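Local coordinates for M152 protein (PDB 4G59) that probably acts as a viral immunoevasin with an MHC class I-like fold that binds host RAE-1 ligands of the NKG2D receptor, helping infected cells escape recognition, at residues Val7-Asp12 / Asn180-Glu185; Val197-Arg202 / Phe250-Pro255; Gln204-Tyr209 / Gly229-Glu234; Asn184-Tyr189 / Trp258-Lys263. All blocks are in the same frame, centred on the assembly; numbering follows the deposited sequence.

Contact 1 (Val7-Asp12 / Asn180-Glu185); sequences VRIFED and NPRHNE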
# COMPACT_ATOMS: atom_id res chain seq x y z
N VAL B 7 -9.63 25.55 8.51
CA VAL B 7 -8.53 24.75 9.01
C VAL B 7 -7.98 25.43 10.25
O VAL B 7 -7.43 26.54 10.18
CB VAL B 7 -7.41 24.67 7.94
CG1 VAL B 7 -6.22 23.86 8.46
CG2 VAL B 7 -7.95 24.06 6.65
N ARG B 8 -8.16 24.79 11.40
CA ARG B 8 -7.62 25.28 12.66
C ARG B 8 -6.36 24.49 13.00
O ARG B 8 -6.34 23.25 12.94
CB ARG B 8 -8.64 25.16 13.80
CG ARG B 8 -9.84 26.09 13.68
CD ARG B 8 -10.87 25.87 14.80
NE ARG B 8 -11.83 24.80 14.51
CZ ARG B 8 -11.93 23.67 15.21
NH1 ARG B 8 -11.15 23.44 16.25
NH2 ARG B 8 -12.83 22.76 14.87
N ILE B 9 -5.30 25.20 13.36
CA ILE B 9 -4.04 24.54 13.66
C ILE B 9 -3.71 24.61 15.15
O ILE B 9 -3.74 25.68 15.74
CB ILE B 9 -2.92 25.11 12.81
CG1 ILE B 9 -3.20 24.78 11.35
CG2 ILE B 9 -1.56 24.55 13.23
CD1 ILE B 9 -2.38 25.57 10.37
N PHE B 10 -3.41 23.46 15.76
CA PHE B 10 -3.15 23.42 17.19
C PHE B 10 -1.72 22.98 17.44
O PHE B 10 -1.30 21.90 17.02
CB PHE B 10 -4.14 22.48 17.90
CG PHE B 10 -5.58 22.86 17.69
CD1 PHE B 10 -6.20 23.80 18.53
CD2 PHE B 10 -6.32 22.32 16.65
CE1 PHE B 10 -7.53 24.17 18.33
CE2 PHE B 10 -7.65 22.69 16.46
CZ PHE B 10 -8.25 23.61 17.30
N GLU B 11 -0.96 23.84 18.10
CA GLU B 11 0.41 23.52 18.42
C GLU B 11 0.59 23.69 19.91
O GLU B 11 0.22 24.71 20.46
CB GLU B 11 1.36 24.46 17.68
CG GLU B 11 1.05 24.57 16.21
CD GLU B 11 1.61 25.81 15.57
OE1 GLU B 11 2.58 25.71 14.80
OE2 GLU B 11 1.07 26.90 15.83
N ASP B 12 1.15 22.70 20.56
CA ASP B 12 1.43 22.84 21.98
C ASP B 12 2.92 23.00 22.11
O ASP B 12 3.43 24.11 22.21
CB ASP B 12 0.96 21.62 22.76
CG ASP B 12 1.30 21.70 24.23
OD1 ASP B 12 1.45 22.82 24.74
OD2 ASP B 12 1.41 20.64 24.88
N ASN B 180 6.09 22.65 8.78
CA ASN B 180 5.28 23.79 9.09
C ASN B 180 3.87 23.52 8.59
O ASN B 180 3.64 23.55 7.39
CB ASN B 180 5.86 25.02 8.41
CG ASN B 180 5.10 26.28 8.75
OD1 ASN B 180 3.90 26.26 9.03
ND2 ASN B 180 5.81 27.41 8.73
N PRO B 181 2.92 23.32 9.51
CA PRO B 181 1.53 22.98 9.17
C PRO B 181 0.90 24.01 8.23
O PRO B 181 -0.04 23.67 7.51
CB PRO B 181 0.79 23.05 10.51
CG PRO B 181 1.83 23.18 11.57
CD PRO B 181 3.08 23.69 10.93
N ARG B 182 1.40 25.25 8.26
CA ARG B 182 0.82 26.31 7.43
C ARG B 182 1.34 26.24 6.00
O ARG B 182 0.78 26.88 5.12
CB ARG B 182 1.04 27.71 8.05
CG ARG B 182 0.46 27.78 9.46
CD ARG B 182 0.63 29.12 10.16
NE ARG B 182 -0.27 29.13 11.32
CZ ARG B 182 -0.01 28.50 12.46
NH1 ARG B 182 1.13 27.82 12.62
NH2 ARG B 182 -0.90 28.55 13.45
N HIS B 183 2.39 25.45 5.76
CA HIS B 183 2.92 25.34 4.41
C HIS B 183 2.22 24.25 3.61
O HIS B 183 2.37 24.17 2.39
CB HIS B 183 4.43 25.12 4.42
CG HIS B 183 5.21 26.31 4.89
ND1 HIS B 183 6.50 26.56 4.48
CD2 HIS B 183 4.88 27.30 5.75
CE1 HIS B 183 6.94 27.66 5.07
NE2 HIS B 183 5.98 28.13 5.84
N ASN B 184 1.45 23.41 4.29
CA ASN B 184 0.77 22.31 3.63
C ASN B 184 -0.53 22.80 3.00
O ASN B 184 -1.06 23.85 3.39
CB ASN B 184 0.50 21.21 4.65
CG ASN B 184 1.79 20.69 5.33
OD1 ASN B 184 2.88 20.74 4.76
ND2 ASN B 184 1.63 20.16 6.55
N GLU B 185 -1.07 22.05 2.04
CA GLU B 185 -2.36 22.44 1.45
C GLU B 185 -3.45 21.45 1.86
O GLU B 185 -3.29 20.23 1.74
CB GLU B 185 -2.29 22.51 -0.08
CG GLU B 185 -3.64 22.61 -0.81
CD GLU B 185 -3.52 22.37 -2.32
OE1 GLU B 185 -2.87 23.17 -3.03
OE2 GLU B 185 -4.09 21.36 -2.80
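Ile-9 and Glu-11, on the outermost strand of one sheet of the immunoglobulin-like domain, meet Pro-181 and Arg-182 in the linker from helix 161-178 to strand 185-191, in a small contact that is apolar at its base and ionic at its exposed side. The two segments bury 225 Å² in all, with no backbone hydrogen bond between them. The apolar part rests on both branches of Ile-9. CG2, anti to the backbone N, faces the proline ring with 3.9 Å from Ile-9 CG2 to Pro-181 CB. At the end of the other branch, Ile-9 CD1 comes within 3.7 Å of Arg-182 CG, so the aliphatic start of the arginine completes the apolar surface. Farther out, the extended Arg-182 chain brings its guanidinium across Ile-9, whose CB lies over one face of the group, while the Glu-11 carboxylate comes in at its edge. The two planar groups are turned 50° against each other, and NH1 forms a forked salt bridge with both carboxylate oxygens, its two hydrogen bonds being weak. Glu-11 OE1 has a second, likewise weak and long, ion pair with Arg-14. Exposure of both charged residues should further moderate this attraction. The linker itself is shaped by an Asx turn, in which Arg-182 N donates to Asn-180 OD1 at 2.8 Å. Both weak bonds of the salt bridge use one nitrogen, with Arg-182 NH1 3.3 Å from Glu-11 OE2 and 3.4 Å from Glu-11 OE1, while Arg-182 NH2 is also near Glu-11 OE2, at 3.5 Å.

Contact 2 (Val197-Arg202 / Phe250-Pro255); sequences VSCTMR and FVISSP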
# COMPACT_ATOMS: atom_id res chain seq x y z
N VAL B 197 -17.25 12.00 1.50
CA VAL B 197 -16.43 13.19 1.66
C VAL B 197 -14.97 12.73 1.74
O VAL B 197 -14.65 11.81 2.49
CB VAL B 197 -16.78 13.95 2.94
CG1 VAL B 197 -15.89 15.19 3.09
CG2 VAL B 197 -18.25 14.36 2.92
N SER B 198 -14.10 13.37 0.97
CA SER B 198 -12.66 13.10 1.08
C SER B 198 -11.99 14.28 1.76
O SER B 198 -12.45 15.43 1.61
CB SER B 198 -12.02 12.90 -0.30
OG SER B 198 -12.16 14.06 -1.11
N CYS B 199 -10.94 14.00 2.53
CA CYS B 199 -10.08 15.08 3.05
C CYS B 199 -8.66 14.84 2.57
O CYS B 199 -8.14 13.72 2.69
CB CYS B 199 -10.11 15.10 4.58
SG CYS B 199 -9.09 16.40 5.35
N THR B 200 -8.01 15.89 2.06
CA THR B 200 -6.65 15.74 1.52
C THR B 200 -5.65 16.75 2.09
O THR B 200 -5.96 17.95 2.17
CB THR B 200 -6.65 15.87 -0.00
OG1 THR B 200 -7.61 14.95 -0.55
CG2 THR B 200 -5.28 15.53 -0.58
N MET B 201 -4.48 16.26 2.50
CA MET B 201 -3.35 17.12 2.82
C MET B 201 -2.16 16.84 1.88
O MET B 201 -1.62 15.71 1.86
CB MET B 201 -2.89 16.96 4.26
CG MET B 201 -1.81 17.97 4.59
SD MET B 201 -1.33 17.93 6.32
CE MET B 201 -0.23 16.52 6.34
N ARG B 202 -1.76 17.84 1.10
CA ARG B 202 -0.55 17.75 0.28
C ARG B 202 0.58 18.44 1.03
O ARG B 202 0.39 19.53 1.59
CB ARG B 202 -0.75 18.41 -1.08
CG ARG B 202 -1.69 17.63 -2.00
CD ARG B 202 -2.07 18.46 -3.24
NE ARG B 202 -2.87 17.66 -4.16
CZ ARG B 202 -4.19 17.49 -4.06
NH1 ARG B 202 -4.88 18.08 -3.08
NH2 ARG B 202 -4.84 16.74 -4.94
N PHE B 250 -12.25 16.32 10.29
CA PHE B 250 -11.09 15.47 10.11
C PHE B 250 -10.00 16.01 11.01
O PHE B 250 -9.79 17.22 11.06
CB PHE B 250 -10.63 15.50 8.66
CG PHE B 250 -11.57 14.78 7.72
CD1 PHE B 250 -11.39 13.44 7.45
CD2 PHE B 250 -12.62 15.45 7.10
CE1 PHE B 250 -12.23 12.76 6.58
CE2 PHE B 250 -13.49 14.77 6.22
CZ PHE B 250 -13.29 13.43 5.97
N VAL B 251 -9.31 15.13 11.73
CA VAL B 251 -8.15 15.55 12.51
C VAL B 251 -6.91 14.93 11.90
O VAL B 251 -6.85 13.72 11.68
CB VAL B 251 -8.26 15.15 14.00
CG1 VAL B 251 -7.03 15.66 14.77
CG2 VAL B 251 -9.52 15.74 14.59
N ILE B 252 -5.93 15.79 11.61
CA ILE B 252 -4.67 15.38 11.02
C ILE B 252 -3.60 15.69 12.04
O ILE B 252 -3.45 16.84 12.44
CB ILE B 252 -4.39 16.17 9.75
CG1 ILE B 252 -5.49 15.93 8.72
CG2 ILE B 252 -3.08 15.75 9.17
CD1 ILE B 252 -5.42 16.88 7.52
N SER B 253 -2.88 14.68 12.49
CA SER B 253 -1.90 14.89 13.54
C SER B 253 -0.49 14.47 13.14
O SER B 253 -0.29 13.50 12.41
CB SER B 253 -2.34 14.17 14.80
OG SER B 253 -2.09 12.80 14.66
N SER B 254 0.48 15.24 13.61
CA SER B 254 1.88 15.06 13.23
C SER B 254 2.69 14.65 14.45
O SER B 254 2.43 15.11 15.56
CB SER B 254 2.42 16.38 12.69
OG SER B 254 3.84 16.36 12.65
N PRO B 255 3.66 13.75 14.25
CA PRO B 255 4.45 13.31 15.41
C PRO B 255 5.23 14.48 16.01
O PRO B 255 5.66 14.38 17.16
CB PRO B 255 5.44 12.29 14.80
CG PRO B 255 4.88 11.94 13.45
CD PRO B 255 4.02 13.06 13.00
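Phe-250 and Ile-252 face Val-197, Cys-199 and Met-201 across the core of an immunoglobulin-like beta sandwich, each strand lying in a different four-stranded sheet. The axes of segments 197-202 and 250-253 pass 9.1 Å apart with N-to-C directions 24° from parallel, and no hydrogen bond joins them, as expected for strands of two sheets packed face to face. All the touching residues are buried. Cys-199 CB sits above the middle of the Phe-250 ring, only 8° off the ring normal, in a CH-pi contact. With SG anti to the backbone N (chi1 -180°), the sulfur is carried beyond the ring centre toward Phe-250 CB and CG, giving 3.8 Å between Cys-199 SG and Phe-250 CB; its approach to the ring is an oblique sulfur-aromatic contact. Val-197 supports the same ring at its edge, where Val-197 CG1 is 4.0 Å from Phe-250 CE2. Ile-252, one inward-facing position farther along, receives Cys-199 at its CD1 and Met-201 at its CG2. The methionine chain runs straight to SD and then bends, bringing both SD and CE against that one methyl. Val-262 of the adjacent strand 258-264 touches Cys-199 and Ile-252, and Leu-237 of strand 231-238 touches Phe-250, continuing the core. The tightest fit is on the ring face, where Cys-199 CB is 3.4 Å from the Phe-250 centroid.

Contact 3 (Gln204-Tyr209 / Gly229-Glu234); sequences QVPLAY and GRLKVE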
# COMPACT_ATOMS: atom_id res chain seq x y z
N GLN B 204 5.28 18.45 1.59
CA GLN B 204 6.61 18.04 1.12
C GLN B 204 7.49 17.58 2.28
O GLN B 204 8.72 17.55 2.18
CB GLN B 204 7.28 19.20 0.41
CG GLN B 204 6.58 19.65 -0.88
CD GLN B 204 7.26 20.86 -1.52
OE1 GLN B 204 8.37 21.24 -1.14
NE2 GLN B 204 6.58 21.49 -2.48
N VAL B 205 6.84 17.25 3.39
CA VAL B 205 7.51 16.91 4.62
C VAL B 205 7.10 15.51 5.04
O VAL B 205 5.98 15.30 5.50
CB VAL B 205 7.15 17.92 5.71
CG1 VAL B 205 7.73 17.50 7.07
CG2 VAL B 205 7.64 19.29 5.31
N PRO B 206 8.01 14.54 4.87
CA PRO B 206 7.65 13.12 5.06
C PRO B 206 7.52 12.68 6.51
O PRO B 206 8.36 11.91 7.01
CB PRO B 206 8.83 12.38 4.40
CG PRO B 206 10.02 13.37 4.50
CD PRO B 206 9.37 14.72 4.31
N LEU B 207 6.45 13.10 7.18
CA LEU B 207 6.21 12.60 8.54
C LEU B 207 5.12 11.53 8.56
O LEU B 207 4.29 11.44 7.64
CB LEU B 207 5.86 13.76 9.48
CG LEU B 207 7.00 14.73 9.76
CD1 LEU B 207 6.50 16.06 10.31
CD2 LEU B 207 8.01 14.05 10.72
N ALA B 208 5.12 10.71 9.61
CA ALA B 208 4.07 9.70 9.75
C ALA B 208 2.78 10.33 10.27
O ALA B 208 2.42 10.15 11.42
CB ALA B 208 4.51 8.56 10.64
N TYR B 209 2.09 11.06 9.41
CA TYR B 209 0.87 11.73 9.81
C TYR B 209 -0.24 10.73 10.08
O TYR B 209 -0.29 9.64 9.51
CB TYR B 209 0.40 12.69 8.72
CG TYR B 209 1.43 13.72 8.30
CD1 TYR B 209 1.61 14.89 9.02
CD2 TYR B 209 2.18 13.54 7.14
CE1 TYR B 209 2.54 15.86 8.60
CE2 TYR B 209 3.10 14.48 6.73
CZ TYR B 209 3.28 15.62 7.46
OH TYR B 209 4.21 16.54 7.01
N GLY B 229 9.55 14.90 -4.28
CA GLY B 229 9.44 15.21 -2.87
C GLY B 229 8.03 15.64 -2.48
O GLY B 229 7.84 16.38 -1.52
N ARG B 230 7.04 15.15 -3.22
CA ARG B 230 5.65 15.53 -2.94
C ARG B 230 4.88 14.39 -2.28
O ARG B 230 4.96 13.25 -2.75
CB ARG B 230 4.96 15.97 -4.23
CG ARG B 230 5.61 17.20 -4.89
CD ARG B 230 5.01 17.49 -6.25
NE ARG B 230 5.35 16.46 -7.22
CZ ARG B 230 4.57 16.10 -8.23
NH1 ARG B 230 3.39 16.68 -8.40
NH2 ARG B 230 4.95 15.15 -9.06
N LEU B 231 4.16 14.68 -1.20
CA LEU B 231 3.39 13.65 -0.47
C LEU B 231 1.94 14.04 -0.40
O LEU B 231 1.60 15.24 -0.44
CB LEU B 231 3.85 13.51 0.97
CG LEU B 231 5.14 12.92 1.46
CD1 LEU B 231 6.19 13.95 1.41
CD2 LEU B 231 4.92 12.53 2.89
N LYS B 232 1.09 13.03 -0.21
CA LYS B 232 -0.35 13.24 -0.09
C LYS B 232 -0.91 12.33 0.99
O LYS B 232 -0.71 11.11 0.95
CB LYS B 232 -1.03 12.95 -1.43
CG LYS B 232 -2.54 12.91 -1.40
CD LYS B 232 -3.12 13.71 -2.56
CE LYS B 232 -3.07 13.00 -3.91
NZ LYS B 232 -4.02 11.86 -3.95
N VAL B 233 -1.61 12.93 1.96
CA VAL B 233 -2.35 12.18 2.98
C VAL B 233 -3.81 12.36 2.62
O VAL B 233 -4.25 13.48 2.37
CB VAL B 233 -2.12 12.75 4.40
CG1 VAL B 233 -2.93 11.96 5.44
CG2 VAL B 233 -0.63 12.73 4.72
N GLU B 234 -4.57 11.27 2.57
CA GLU B 234 -5.93 11.37 2.07
C GLU B 234 -6.81 10.42 2.84
O GLU B 234 -6.36 9.35 3.22
CB GLU B 234 -5.98 11.04 0.57
CG GLU B 234 -7.34 11.30 -0.10
CD GLU B 234 -7.21 11.57 -1.59
OE1 GLU B 234 -7.19 12.76 -2.00
OE2 GLU B 234 -7.10 10.60 -2.37
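Leu-231 and Val-233, on strand 231-238, fill the inner side of the irregular segment 204-209. The two methyls of Leu-231 divide the work: CD1 lies against the peptide joining Gln-204 to Val-205, and Leu-231 CD2 comes within 3.5 Å of Pro-206 CA. Two residues on, Val-233 CG2 meets the near end of the tyrosine, 3.8 Å from Tyr-209 CD2; these side chains lie at about a right angle, and the methyl approaches the ring obliquely. At the outer end the Gly-229 carbonyl oxygen is met by Gln-204 CA, in a CA-H...O contact of 3.4 Å from Gln-204 CA to Gly-229 O, and by the first side-chain carbons of Gln-204, CB and CG. The next shell explains how the loop presents these groups. Pro-206 is the centre of an inverse gamma turn, closed by Leu-207 N on Val-205 O at 2.8 Å, and the same carbonyl oxygen takes Tyr-209 OH at 2.6 Å, the donor tilted 22° from the carbonyl plane. This double grip ties the far end of the tyrosine back to its own loop, and Leu-207 CB lies 3.8 Å above one face of the ring, toward its rim. Ala-208 centres a second inverse gamma turn, whose bond is weak. Farther out, Met-201 packs on Tyr-209, Met-223 on Leu-231 and Val-233, and Ile-175 of helix 161-178 on Val-205, Pro-206 and Leu-207. Pro-206 and Ala-208 also share backbone bonds with Ser-45 and Gln-43. The loop thus links the two sheets of an immunoglobulin-like sandwich where it adjoins the MHC-like platform.

Contact 4 (Asn184-Tyr189 / Trp258-Lys263); sequences NEYSLY and WYATVK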
# COMPACT_ATOMS: atom_id res chain seq x y z
N ASN B 184 1.45 23.41 4.29
CA ASN B 184 0.77 22.31 3.63
C ASN B 184 -0.53 22.80 3.00
O ASN B 184 -1.06 23.85 3.39
CB ASN B 184 0.50 21.21 4.65
CG ASN B 184 1.79 20.69 5.33
OD1 ASN B 184 2.88 20.74 4.76
ND2 ASN B 184 1.63 20.16 6.55
N GLU B 185 -1.07 22.05 2.04
CA GLU B 185 -2.36 22.44 1.45
C GLU B 185 -3.45 21.45 1.86
O GLU B 185 -3.29 20.23 1.74
CB GLU B 185 -2.29 22.51 -0.08
CG GLU B 185 -3.64 22.61 -0.81
CD GLU B 185 -3.52 22.37 -2.32
OE1 GLU B 185 -2.87 23.17 -3.03
OE2 GLU B 185 -4.09 21.36 -2.80
N TYR B 186 -4.57 21.99 2.35
CA TYR B 186 -5.68 21.17 2.82
C TYR B 186 -6.89 21.37 1.92
O TYR B 186 -7.11 22.47 1.41
CB TYR B 186 -6.03 21.58 4.23
CG TYR B 186 -4.86 21.60 5.18
CD1 TYR B 186 -4.58 20.50 5.98
CD2 TYR B 186 -4.05 22.71 5.30
CE1 TYR B 186 -3.50 20.51 6.87
CE2 TYR B 186 -2.97 22.72 6.18
CZ TYR B 186 -2.72 21.61 6.97
OH TYR B 186 -1.66 21.59 7.85
N SER B 187 -7.65 20.30 1.69
CA SER B 187 -8.86 20.42 0.85
C SER B 187 -9.92 19.37 1.22
O SER B 187 -9.61 18.33 1.79
CB SER B 187 -8.52 20.34 -0.64
OG SER B 187 -7.94 19.11 -1.01
N LEU B 188 -11.18 19.69 0.94
CA LEU B 188 -12.27 18.75 1.15
C LEU B 188 -13.03 18.59 -0.15
O LEU B 188 -13.12 19.54 -0.93
CB LEU B 188 -13.22 19.27 2.22
CG LEU B 188 -12.78 19.38 3.67
CD1 LEU B 188 -13.85 20.13 4.44
CD2 LEU B 188 -12.52 18.00 4.27
N TYR B 189 -13.61 17.42 -0.38
CA TYR B 189 -14.54 17.25 -1.48
C TYR B 189 -15.78 16.53 -1.00
O TYR B 189 -15.69 15.54 -0.25
CB TYR B 189 -13.94 16.43 -2.61
CG TYR B 189 -14.86 16.36 -3.82
CD1 TYR B 189 -14.91 17.42 -4.72
CD2 TYR B 189 -15.66 15.26 -4.07
CE1 TYR B 189 -15.73 17.39 -5.83
CE2 TYR B 189 -16.49 15.22 -5.20
CZ TYR B 189 -16.51 16.30 -6.06
OH TYR B 189 -17.32 16.29 -7.18
N TRP B 258 1.99 19.04 16.45
CA TRP B 258 0.87 19.84 16.02
C TRP B 258 -0.24 18.96 15.44
O TRP B 258 0.02 17.84 15.01
CB TRP B 258 1.34 20.87 15.01
CG TRP B 258 1.86 20.30 13.72
CD1 TRP B 258 3.17 20.06 13.38
CD2 TRP B 258 1.07 19.92 12.57
NE1 TRP B 258 3.24 19.56 12.10
CE2 TRP B 258 1.97 19.47 11.58
CE3 TRP B 258 -0.30 19.94 12.28
CZ2 TRP B 258 1.54 19.02 10.32
CZ3 TRP B 258 -0.73 19.49 11.03
CH2 TRP B 258 0.19 19.05 10.07
N TYR B 259 -1.48 19.46 15.44
CA TYR B 259 -2.54 18.81 14.69
C TYR B 259 -3.46 19.86 14.10
O TYR B 259 -3.55 20.97 14.64
CB TYR B 259 -3.31 17.80 15.54
CG TYR B 259 -4.10 18.37 16.69
CD1 TYR B 259 -5.44 18.72 16.55
CD2 TYR B 259 -3.51 18.54 17.94
CE1 TYR B 259 -6.17 19.22 17.61
CE2 TYR B 259 -4.24 19.04 19.01
CZ TYR B 259 -5.56 19.38 18.84
OH TYR B 259 -6.27 19.89 19.91
N ALA B 260 -4.13 19.52 13.00
CA ALA B 260 -5.04 20.45 12.35
C ALA B 260 -6.42 19.83 12.23
O ALA B 260 -6.56 18.63 11.96
CB ALA B 260 -4.53 20.84 10.98
N THR B 261 -7.45 20.64 12.43
CA THR B 261 -8.81 20.16 12.20
C THR B 261 -9.23 20.74 10.86
O THR B 261 -8.91 21.92 10.56
CB THR B 261 -9.78 20.59 13.30
OG1 THR B 261 -9.78 22.02 13.38
CG2 THR B 261 -9.35 20.05 14.64
N VAL B 262 -9.90 19.93 10.05
CA VAL B 262 -10.37 20.40 8.75
C VAL B 262 -11.84 20.04 8.70
O VAL B 262 -12.20 18.88 8.92
CB VAL B 262 -9.65 19.71 7.58
CG1 VAL B 262 -9.92 20.47 6.30
CG2 VAL B 262 -8.15 19.59 7.83
N LYS B 263 -12.68 21.03 8.40
CA LYS B 263 -14.12 20.80 8.37
C LYS B 263 -14.81 21.92 7.63
O LYS B 263 -14.15 22.88 7.23
CB LYS B 263 -14.66 20.72 9.78
CG LYS B 263 -14.55 22.02 10.51
CD LYS B 263 -15.35 21.94 11.78
CE LYS B 263 -15.44 23.33 12.40
NZ LYS B 263 -16.13 24.35 11.55
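Segments 185-189 and 258-263 run in similar directions, 31° apart, with axes 7.8 Å from each other at closest approach; no hydrogen bond joins them, since they belong to opposing sheets of the immunoglobulin-like sandwich. Tyr-186, Leu-188, Trp-258, Ala-260 and Val-262 all send CB toward the partner strand. At one end Leu-188 and Val-262 slide past each other in opposite directions, with 4.0 Å between Leu-188 CG and Val-262 CG1. Leu-188 CD1 goes on to the backbone of Lys-263, 3.8 Å from its C. The other branch of Val-262, CG2, turns to the tyrosine and lies 4.1 Å from Tyr-186 CD1, while Ala-260 CB reaches the same side of that ring at 4.2 Å from Tyr-186 CE1. Tyr-186 and Trp-258 then meet tip to tip: the hydroxyl oxygen Tyr-186 OH is 3.8 Å from Trp-258 CH2 on the six-membered ring. Beside the tyrosine, the Asn-184 amide approaches the six-membered ring obliquely, with Asn-184 ND2 3.9 Å from Trp-258 CZ2 and the amide plane 45° from the ring plane. The polar ends are engaged outside this pair of strands: Tyr-186 OH with Pro-181 O, Asn-184 OD1 with Thr-203 OG1, and Trp-258 NE1 with Asp-179 OD1. The interface itself is therefore held by van der Waals contact, while hydrogen bonds to the surrounding linker and strands anchor the three polar-tipped side chains where they enter the apolar layer.

In the fold
From the N terminus, strand 5-11 is left behind while the chain builds the whole MHC-like platform; contact 1 closes that long excursion at the linker leaving helix 161-178. Contact 4 opens where contact 1 ends, sharing Asn-184 and Glu-185, and closes at the last strand, 258-264, which is the sheet neighbour of 5-11. Contact 2 is nested within the loop of contact 4, and contact 3 within that of contact 2, so the remaining chain forms concentric closures. Contacts 2 and 4, with centres about 5 Å apart, join the two sheets of the immunoglobulin-like domain, while contact 3 fastens a connecting loop near the platform; Tyr-209 packs on Trp-258 between contacts 3 and 4.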